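Local coordinates for protein putative arylalkylamine N-Acetyltransferase 7 (Aedes aegypti, PDB 4FD7) that probably transfers an acetyl group from acetyl-coenzyme A to the amine nitrogen of arylalkylamines, as a member of the GNAT acetyltransferase family, at residues P12-R17 and R32-P37; A76-M81 and V101-V106. One frame throughout, in Å; residues are numbered along the deposited sequence.

Contact 1. Residues P12-R17 and R32-P37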
ATOM      1  N   PRO A  12      16.746  -9.523  -6.456  1.00 17.85           N
ATOM      2  CA  PRO A  12      16.133  -8.251  -6.036  1.00 17.47           C
ATOM      3  C   PRO A  12      16.914  -7.019  -6.485  1.00 20.03           C
ATOM      4  O   PRO A  12      18.142  -7.013  -6.402  1.00 22.36           O
ATOM      5  CB  PRO A  12      16.144  -8.340  -4.509  1.00 18.15           C
ATOM      6  CG  PRO A  12      17.229  -9.341  -4.193  1.00 21.30           C
ATOM      7  CD  PRO A  12      17.198 -10.331  -5.310  1.00 21.11           C
ATOM      8  N   SER A  13      16.199  -5.996  -6.951  1.00 18.18           N
ATOM      9  CA  SER A  13      16.813  -4.748  -7.364  1.00 17.50           C
ATOM     10  C   SER A  13      16.640  -3.685  -6.301  1.00 17.80           C
ATOM     11  O   SER A  13      15.627  -3.656  -5.592  1.00 14.95           O
ATOM     12  CB  SER A  13      16.180  -4.247  -8.656  1.00 19.24           C
ATOM     13  OG  SER A  13      16.474  -5.139  -9.716  1.00 20.56           O
ATOM     14  N   VAL A  14      17.618  -2.795  -6.202  1.00 17.52           N
ATOM     15  CA  VAL A  14      17.455  -1.604  -5.385  1.00 15.47           C
ATOM     16  C   VAL A  14      16.907  -0.484  -6.249  1.00 17.48           C
ATOM     17  O   VAL A  14      17.494  -0.120  -7.271  1.00 18.04           O
ATOM     18  CB  VAL A  14      18.777  -1.168  -4.731  1.00 15.78           C
ATOM     19  CG1 VAL A  14      18.554   0.099  -3.882  1.00 16.77           C
ATOM     20  CG2 VAL A  14      19.315  -2.303  -3.871  1.00 16.26           C
ATOM     21  N   TRP A  15      15.776   0.074  -5.848  1.00 14.68           N
ATOM     22  CA  TRP A  15      15.105   1.060  -6.688  1.00 16.81           C
ATOM     23  C   TRP A  15      15.383   2.503  -6.320  1.00 17.21           C
ATOM     24  O   TRP A  15      15.351   3.376  -7.186  1.00 15.41           O
ATOM     25  CB  TRP A  15      13.592   0.816  -6.710  1.00 15.25           C
ATOM     26  CG  TRP A  15      13.243  -0.543  -7.272  1.00 16.47           C
ATOM     27  CD1 TRP A  15      12.681  -1.588  -6.602  1.00 15.13           C
ATOM     28  CD2 TRP A  15      13.456  -0.997  -8.613  1.00 17.38           C
ATOM     29  NE1 TRP A  15      12.522  -2.660  -7.440  1.00 16.29           N
ATOM     30  CE2 TRP A  15      12.991  -2.327  -8.681  1.00 16.63           C
ATOM     31  CE3 TRP A  15      13.991  -0.409  -9.763  1.00 17.66           C
ATOM     32  CZ2 TRP A  15      13.054  -3.084  -9.857  1.00 15.95           C
ATOM     33  CZ3 TRP A  15      14.056  -1.166 -10.931  1.00 19.85           C
ATOM     34  CH2 TRP A  15      13.583  -2.485 -10.967  1.00 16.29           C
ATOM     35  N   HIS A  16      15.610   2.761  -5.036  1.00 15.79           N
ATOM     36  CA  HIS A  16      15.708   4.132  -4.550  1.00 16.10           C
ATOM     37  C   HIS A  16      16.583   4.207  -3.299  1.00 16.82           C
ATOM     38  O   HIS A  16      16.591   3.289  -2.481  1.00 16.09           O
ATOM     39  CB  HIS A  16      14.298   4.644  -4.249  1.00 16.08           C
ATOM     40  CG  HIS A  16      14.236   6.064  -3.781  1.00 17.10           C
ATOM     41  ND1 HIS A  16      14.814   7.109  -4.472  1.00 16.28           N
ATOM     42  CD2 HIS A  16      13.636   6.614  -2.701  1.00 17.47           C
ATOM     43  CE1 HIS A  16      14.577   8.243  -3.832  1.00 17.23           C
ATOM     44  NE2 HIS A  16      13.868   7.969  -2.751  1.00 19.02           N
ATOM     45  N   ARG A  17      17.342   5.290  -3.167  1.00 17.64           N
ATOM     46  CA  ARG A  17      18.137   5.524  -1.956  1.00 17.47           C
ATOM     47  C   ARG A  17      17.922   6.954  -1.491  1.00 17.44           C
ATOM     48  O   ARG A  17      17.722   7.854  -2.306  1.00 19.64           O
ATOM     49  CB  ARG A  17      19.632   5.276  -2.205  1.00 18.06           C
ATOM     50  CG  ARG A  17      19.981   3.849  -2.606  1.00 20.41           C
ATOM     51  CD  ARG A  17      21.489   3.677  -2.707  1.00 20.49           C
ATOM     52  NE  ARG A  17      21.903   2.429  -3.354  1.00 22.34           N
ATOM     53  CZ  ARG A  17      22.095   1.284  -2.710  1.00 18.95           C
ATOM     54  NH1 ARG A  17      21.896   1.207  -1.400  1.00 19.86           N
ATOM     55  NH2 ARG A  17      22.480   0.205  -3.375  1.00 22.20           N
ATOM     56  N   ARG A  32      17.512   2.477   1.923  1.00 15.65           N
ATOM     57  CA  ARG A  32      17.189   2.090   0.559  1.00 15.02           C
ATOM     58  C   ARG A  32      15.788   1.490   0.509  1.00 14.88           C
ATOM     59  O   ARG A  32      15.285   0.977   1.519  1.00 12.02           O
ATOM     60  CB  ARG A  32      18.201   1.082   0.020  1.00 16.39           C
ATOM     61  CG  ARG A  32      18.238  -0.231   0.798  1.00 17.62           C
ATOM     62  CD  ARG A  32      19.318  -1.150   0.270  1.00 17.17           C
ATOM     63  NE  ARG A  32      19.299  -2.451   0.932  1.00 19.46           N
ATOM     64  CZ  ARG A  32      19.894  -2.708   2.092  1.00 20.56           C
ATOM     65  NH1 ARG A  32      20.561  -1.752   2.728  1.00 20.21           N
ATOM     66  NH2 ARG A  32      19.816  -3.920   2.618  1.00 21.12           N
ATOM     67  N   VAL A  33      15.180   1.568  -0.673  1.00 12.98           N
ATOM     68  CA  VAL A  33      13.934   0.872  -0.969  1.00 13.42           C
ATOM     69  C   VAL A  33      14.230  -0.107  -2.111  1.00 14.88           C
ATOM     70  O   VAL A  33      14.801   0.280  -3.140  1.00 13.10           O
ATOM     71  CB  VAL A  33      12.822   1.829  -1.419  1.00 14.37           C
ATOM     72  CG1 VAL A  33      11.476   1.071  -1.483  1.00 12.04           C
ATOM     73  CG2 VAL A  33      12.727   3.039  -0.488  1.00 12.68           C
ATOM     74  N   GLN A  34      13.866  -1.371  -1.920  1.00 13.76           N
ATOM     75  CA  GLN A  34      14.226  -2.409  -2.882  1.00 13.39           C
ATOM     76  C   GLN A  34      13.166  -3.489  -2.980  1.00 14.43           C
ATOM     77  O   GLN A  34      12.247  -3.537  -2.159  1.00 10.95           O
ATOM     78  CB  GLN A  34      15.548  -3.071  -2.479  1.00 14.01           C
ATOM     79  CG  GLN A  34      15.496  -3.775  -1.113  1.00 15.51           C
ATOM     80  CD  GLN A  34      16.641  -4.758  -0.918  1.00 15.08           C
ATOM     81  OE1 GLN A  34      17.719  -4.395  -0.449  1.00 17.44           O
ATOM     82  NE2 GLN A  34      16.402  -6.008  -1.260  1.00 13.58           N
ATOM     83  N   ASP A  35      13.304  -4.353  -3.986  1.00 13.65           N
ATOM     84  CA  ASP A  35      12.461  -5.548  -4.079  1.00 14.83           C
ATOM     85  C   ASP A  35      12.547  -6.321  -2.775  1.00 14.06           C
ATOM     86  O   ASP A  35      13.628  -6.453  -2.188  1.00 14.24           O
ATOM     87  CB  ASP A  35      12.931  -6.478  -5.195  1.00 16.07           C
ATOM     88  CG  ASP A  35      12.644  -5.945  -6.574  1.00 16.13           C
ATOM     89  OD1 ASP A  35      11.554  -5.365  -6.796  1.00 13.37           O
ATOM     90  OD2 ASP A  35      13.522  -6.134  -7.452  1.00 15.60           O
ATOM     91  N   LEU A  36      11.409  -6.827  -2.314  1.00 14.78           N
ATOM     92  CA  LEU A  36      11.368  -7.626  -1.097  1.00 14.59           C
ATOM     93  C   LEU A  36      11.875  -9.032  -1.399  1.00 14.14           C
ATOM     94  O   LEU A  36      11.255  -9.748  -2.187  1.00 14.21           O
ATOM     95  CB  LEU A  36       9.925  -7.698  -0.578  1.00 13.95           C
ATOM     96  CG  LEU A  36       9.720  -8.621   0.623  1.00 15.78           C
ATOM     97  CD1 LEU A  36      10.377  -8.030   1.867  1.00 16.98           C
ATOM     98  CD2 LEU A  36       8.224  -8.878   0.876  1.00 15.60           C
ATOM     99  N   PRO A  37      13.016  -9.429  -0.795  1.00 13.26           N
ATOM    100  CA  PRO A  37      13.568 -10.764  -1.049  1.00 17.79           C
ATOM    101  C   PRO A  37      12.624 -11.853  -0.571  1.00 16.53           C
ATOM    102  O   PRO A  37      11.928 -11.673   0.433  1.00 17.88           O
ATOM    103  CB  PRO A  37      14.865 -10.778  -0.214  1.00 17.03           C
ATOM    104  CG  PRO A  37      15.229  -9.329  -0.040  1.00 16.96           C
ATOM    105  CD  PRO A  37      13.894  -8.629   0.080  1.00 16.39           C
TER

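Contact 2. Residues A76-M81 and V101-V106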
ATOM      1  N   ALA A  76      -4.094 -13.787   4.268  1.00 15.10           N
ATOM      2  CA  ALA A  76      -4.309 -14.636   3.093  1.00 13.83           C
ATOM      3  C   ALA A  76      -4.110 -13.817   1.810  1.00 13.68           C
ATOM      4  O   ALA A  76      -3.418 -14.266   0.863  1.00 13.32           O
ATOM      5  CB  ALA A  76      -5.687 -15.250   3.126  1.00 16.62           C
ATOM      6  N   LEU A  77      -4.696 -12.617   1.786  1.00 16.12           N
ATOM      7  CA  LEU A  77      -4.548 -11.710   0.629  1.00 14.60           C
ATOM      8  C   LEU A  77      -3.096 -11.331   0.311  1.00 14.29           C
ATOM      9  O   LEU A  77      -2.637 -11.477  -0.842  1.00 15.99           O
ATOM     10  CB  LEU A  77      -5.380 -10.434   0.820  1.00 15.08           C
ATOM     11  CG  LEU A  77      -5.421  -9.512  -0.406  1.00 14.92           C
ATOM     12  CD1 LEU A  77      -5.812 -10.355  -1.602  1.00 17.03           C
ATOM     13  CD2 LEU A  77      -6.407  -8.378  -0.218  1.00 17.31           C
ATOM     14  N   TRP A  78      -2.397 -10.807   1.317  1.00 13.41           N
ATOM     15  CA  TRP A  78      -0.986 -10.444   1.160  1.00 13.27           C
ATOM     16  C   TRP A  78      -0.160 -11.622   0.655  1.00 15.43           C
ATOM     17  O   TRP A  78       0.692 -11.456  -0.232  1.00 14.83           O
ATOM     18  CB  TRP A  78      -0.408  -9.967   2.489  1.00 15.15           C
ATOM     19  CG  TRP A  78      -0.911  -8.629   2.938  1.00 12.89           C
ATOM     20  CD1 TRP A  78      -1.225  -7.555   2.145  1.00 15.07           C
ATOM     21  CD2 TRP A  78      -1.114  -8.200   4.290  1.00 14.94           C
ATOM     22  NE1 TRP A  78      -1.620  -6.492   2.923  1.00 14.31           N
ATOM     23  CE2 TRP A  78      -1.567  -6.861   4.246  1.00 15.01           C
ATOM     24  CE3 TRP A  78      -0.967  -8.822   5.536  1.00 14.86           C
ATOM     25  CZ2 TRP A  78      -1.869  -6.134   5.397  1.00 15.02           C
ATOM     26  CZ3 TRP A  78      -1.280  -8.100   6.685  1.00 14.68           C
ATOM     27  CH2 TRP A  78      -1.725  -6.772   6.605  1.00 14.24           C
ATOM     28  N   LYS A  79      -0.387 -12.801   1.249  1.00 13.83           N
ATOM     29  CA  LYS A  79       0.349 -13.998   0.848  1.00 16.58           C
ATOM     30  C   LYS A  79       0.080 -14.377  -0.598  1.00 14.65           C
ATOM     31  O   LYS A  79       0.993 -14.856  -1.281  1.00 16.27           O
ATOM     32  CB  LYS A  79       0.097 -15.184   1.791  1.00 14.89           C
ATOM     33  CG  LYS A  79       0.817 -15.028   3.118  1.00 16.58           C
ATOM     34  CD  LYS A  79       0.797 -16.291   3.950  1.00 17.41           C
ATOM     35  CE  LYS A  79       1.517 -16.042   5.255  1.00 19.91           C
ATOM     36  NZ  LYS A  79       1.655 -17.280   6.061  1.00 23.01           N
ATOM     37  N   ALA A  80      -1.144 -14.156  -1.064  1.00 12.78           N
ATOM     38  CA  ALA A  80      -1.433 -14.370  -2.489  1.00 16.39           C
ATOM     39  C   ALA A  80      -0.714 -13.361  -3.375  1.00 15.30           C
ATOM     40  O   ALA A  80      -0.364 -13.675  -4.524  1.00 17.10           O
ATOM     41  CB  ALA A  80      -2.927 -14.338  -2.770  1.00 13.93           C
ATOM     42  N   MET A  81      -0.499 -12.153  -2.861  1.00 14.75           N
ATOM     43  CA  MET A  81       0.144 -11.099  -3.665  1.00 13.89           C
ATOM     44  C   MET A  81       1.671 -11.199  -3.788  1.00 15.46           C
ATOM     45  O   MET A  81       2.230 -10.868  -4.831  1.00 16.54           O
ATOM     46  CB  MET A  81      -0.201  -9.717  -3.108  1.00 15.86           C
ATOM     47  CG  MET A  81      -1.687  -9.355  -3.191  1.00 13.90           C
ATOM     48  SD  MET A  81      -2.026  -7.861  -2.245  1.00 15.64           S
ATOM     49  CE  MET A  81      -1.096  -6.656  -3.182  1.00 13.75           C
ATOM     50  N   VAL A 101       7.358  -1.526   4.723  1.00 15.46           N
ATOM     51  CA  VAL A 101       7.036  -2.428   3.627  1.00 14.86           C
ATOM     52  C   VAL A 101       5.744  -1.971   2.942  1.00 17.31           C
ATOM     53  O   VAL A 101       4.899  -1.336   3.560  1.00 19.11           O
ATOM     54  CB  VAL A 101       7.034  -3.935   4.077  1.00 17.90           C
ATOM     55  CG1 VAL A 101       6.273  -4.133   5.354  1.00 18.77           C
ATOM     56  CG2 VAL A 101       6.501  -4.864   2.997  1.00 18.04           C
ATOM     57  N   ASN A 102       5.636  -2.225   1.638  1.00 14.79           N
ATOM     58  CA  ASN A 102       4.457  -1.858   0.858  1.00 15.10           C
ATOM     59  C   ASN A 102       4.156  -3.098   0.042  1.00 14.05           C
ATOM     60  O   ASN A 102       4.952  -3.488  -0.813  1.00 11.04           O
ATOM     61  CB  ASN A 102       4.784  -0.691  -0.083  1.00 13.40           C
ATOM     62  CG  ASN A 102       3.567   0.187  -0.427  1.00 14.97           C
ATOM     63  OD1 ASN A 102       3.723   1.239  -1.049  1.00 15.68           O
ATOM     64  ND2 ASN A 102       2.369  -0.243  -0.048  1.00 15.38           N
ATOM     65  N   ILE A 103       3.034  -3.750   0.337  1.00 14.50           N
ATOM     66  CA  ILE A 103       2.639  -4.934  -0.421  1.00 14.35           C
ATOM     67  C   ILE A 103       1.909  -4.488  -1.681  1.00 14.57           C
ATOM     68  O   ILE A 103       0.877  -3.825  -1.604  1.00 14.54           O
ATOM     69  CB  ILE A 103       1.757  -5.887   0.416  1.00 14.01           C
ATOM     70  CG1 ILE A 103       2.465  -6.255   1.725  1.00 17.63           C
ATOM     71  CG2 ILE A 103       1.420  -7.144  -0.371  1.00 14.50           C
ATOM     72  CD1 ILE A 103       3.720  -7.105   1.527  1.00 15.07           C
ATOM     73  N   LEU A 104       2.460  -4.841  -2.841  1.00 14.27           N
ATOM     74  CA  LEU A 104       1.965  -4.316  -4.099  1.00 13.57           C
ATOM     75  C   LEU A 104       1.587  -5.449  -5.053  1.00 13.05           C
ATOM     76  O   LEU A 104       2.149  -6.555  -4.987  1.00 14.15           O
ATOM     77  CB  LEU A 104       3.042  -3.450  -4.787  1.00 14.35           C
ATOM     78  CG  LEU A 104       3.777  -2.306  -4.073  1.00 12.89           C
ATOM     79  CD1 LEU A 104       4.728  -1.631  -5.046  1.00 13.43           C
ATOM     80  CD2 LEU A 104       2.837  -1.286  -3.509  1.00 12.32           C
ATOM     81  N   ASP A 105       0.648  -5.170  -5.949  1.00 13.13           N
ATOM     82  CA  ASP A 105       0.465  -6.053  -7.103  1.00 13.23           C
ATOM     83  C   ASP A 105      -0.027  -5.255  -8.299  1.00 14.82           C
ATOM     84  O   ASP A 105      -0.134  -4.039  -8.220  1.00 14.69           O
ATOM     85  CB  ASP A 105      -0.443  -7.248  -6.780  1.00 15.36           C
ATOM     86  CG  ASP A 105      -1.887  -6.858  -6.545  1.00 17.75           C
ATOM     87  OD1 ASP A 105      -2.232  -5.657  -6.582  1.00 19.76           O
ATOM     88  OD2 ASP A 105      -2.689  -7.784  -6.299  1.00 21.98           O
ATOM     89  N   VAL A 106      -0.331  -5.922  -9.406  1.00 12.94           N
ATOM     90  CA  VAL A 106      -0.801  -5.191 -10.577  1.00 12.61           C
ATOM     91  C   VAL A 106      -2.300  -5.390 -10.786  1.00 14.95           C
ATOM     92  O   VAL A 106      -2.784  -6.522 -10.812  1.00 16.82           O
ATOM     93  CB  VAL A 106       0.018  -5.560 -11.827  1.00 13.79           C
ATOM     94  CG1 VAL A 106      -0.534  -4.873 -13.092  1.00 14.62           C
ATOM     95  CG2 VAL A 106       1.484  -5.181 -11.606  1.00 14.91           C
TER
HETATM   96  O   HOH W   1       4.029  -8.470  -4.752  1.00 12.89           O

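Contact 1. Residues P12-R17 and R32-P37
Asp35 and Trp15 are joined by a side-chain hydrogen bond at the tight end of this antiparallel pairing. The indole NE1 lies 2.9 Å from Asp35 OD1, with the acceptor in the ring plane and an N-H...O angle of 173°. The carboxylate is turned 81° to the indole, and NE1 meets OD1 from above the carboxylate plane. The other oxygen, OD2, takes the backbone N of Ser13 at 2.7 Å on its anti side, somewhat out of the carboxylate plane, and also forms a salt bridge with Arg5. Both oxygens of this buried acid are thus engaged, which probably stabilises its charged form. Ser13 CB packs over one indole face, 3.5 Å above the plane and toward the rim. Pro174, Leu175 and Ala178 of helix 172-179 also touch the indole. Between the backbones, Asp35 N donates to Ser13 O, while Val33 O accepts two bonds, from Trp15 N at 2.9 Å and from His16 N at 3.2 Å.

On the face bearing Val14, Arg17, Arg32 and Gln34, Val14 and Arg17 are exposed and packing is looser, while Gln34 is buried. Val14 CG1 sits 3.9 Å above the centre of the Arg17 guanidinium. Arg17 and Arg32 lie side by side, pointing the same way, and Arg17 NH1 comes 3.9 Å from Arg32 CD; its salt bridge with Glu93 probably eases the arginines' proximity. Arg32 NE donates in plane to Gln34 OE1 at 2.9 Å, and Gln34 NE2 donates to Asp35 O. Trp15 and His16 both facing Val33 make a classic beta bulge in the hairpin of strands 14-21 and 28-35, at the edge of the five-stranded antiparallel sheet.

Contact 2. Residues A76-M81 and V101-V106
Ile103 lies across the indole of Trp78 where helix 68-81 packs on strand 98-108, a helix-on-sheet contact in the GNAT fold. The short helix and strand segments cross at 64°, with their axes 8.6 Å apart at closest approach. The Ile103 and Trp78 side chains cross at about a right angle. Ile103 CG1 stands over the face of the five-membered ring, 4.3 Å from its centroid and 24° off the normal, a CH-pi contact. Its other branch, CG2, touches Trp78 CD1 at 3.7 Å. On the polar side of the indole, NE1 donates to Met151 O of strand 146-155, a bond that ties the ring to the next strand of the sheet.

Met81 approaches Ile103 obliquely. Its SD and CE both meet Ile103 CG2, the methyl at 3.8 Å, so that this one branch touches both helix side chains. The bend at chi3 (65°) brings CE to within 3.5 Å of Leu104 C. Asp105 crosses Met81 at about a right angle: its carboxylate carbon CG is 3.5 Å from Met81 CE, and OD2 comes near Met81 CG. No direct hydrogen bond joins the two segments. The polar link is a single water that donates both its hydrogens, one to Met81 O at 3.0 Å and the other to Leu104 O at 2.7 Å.

Both contacts reach the same five-stranded antiparallel sheet, whose strands run in chain order: 14-21, 28-35, 88-92, 98-108, 146-155. Contact 1 pairs the first two, at one edge; contact 2 sets helix 68-81 against the fourth. Strand 88-92 lies between them, backbone hydrogen-bonded through Val89 to Gln34 and through Leu88 to Asn102. Their centres are 16 Å apart and their nearest atoms about 5 Å, without touching. Along the chain they come in series, the hairpin closing before the helix begins. Contact 1 is partly buried near the periphery and contact 2 buried nearer the centre. Contact 1 thus forms the sheet's edge from its first two strands, and contact 2 packs a helix on its interior.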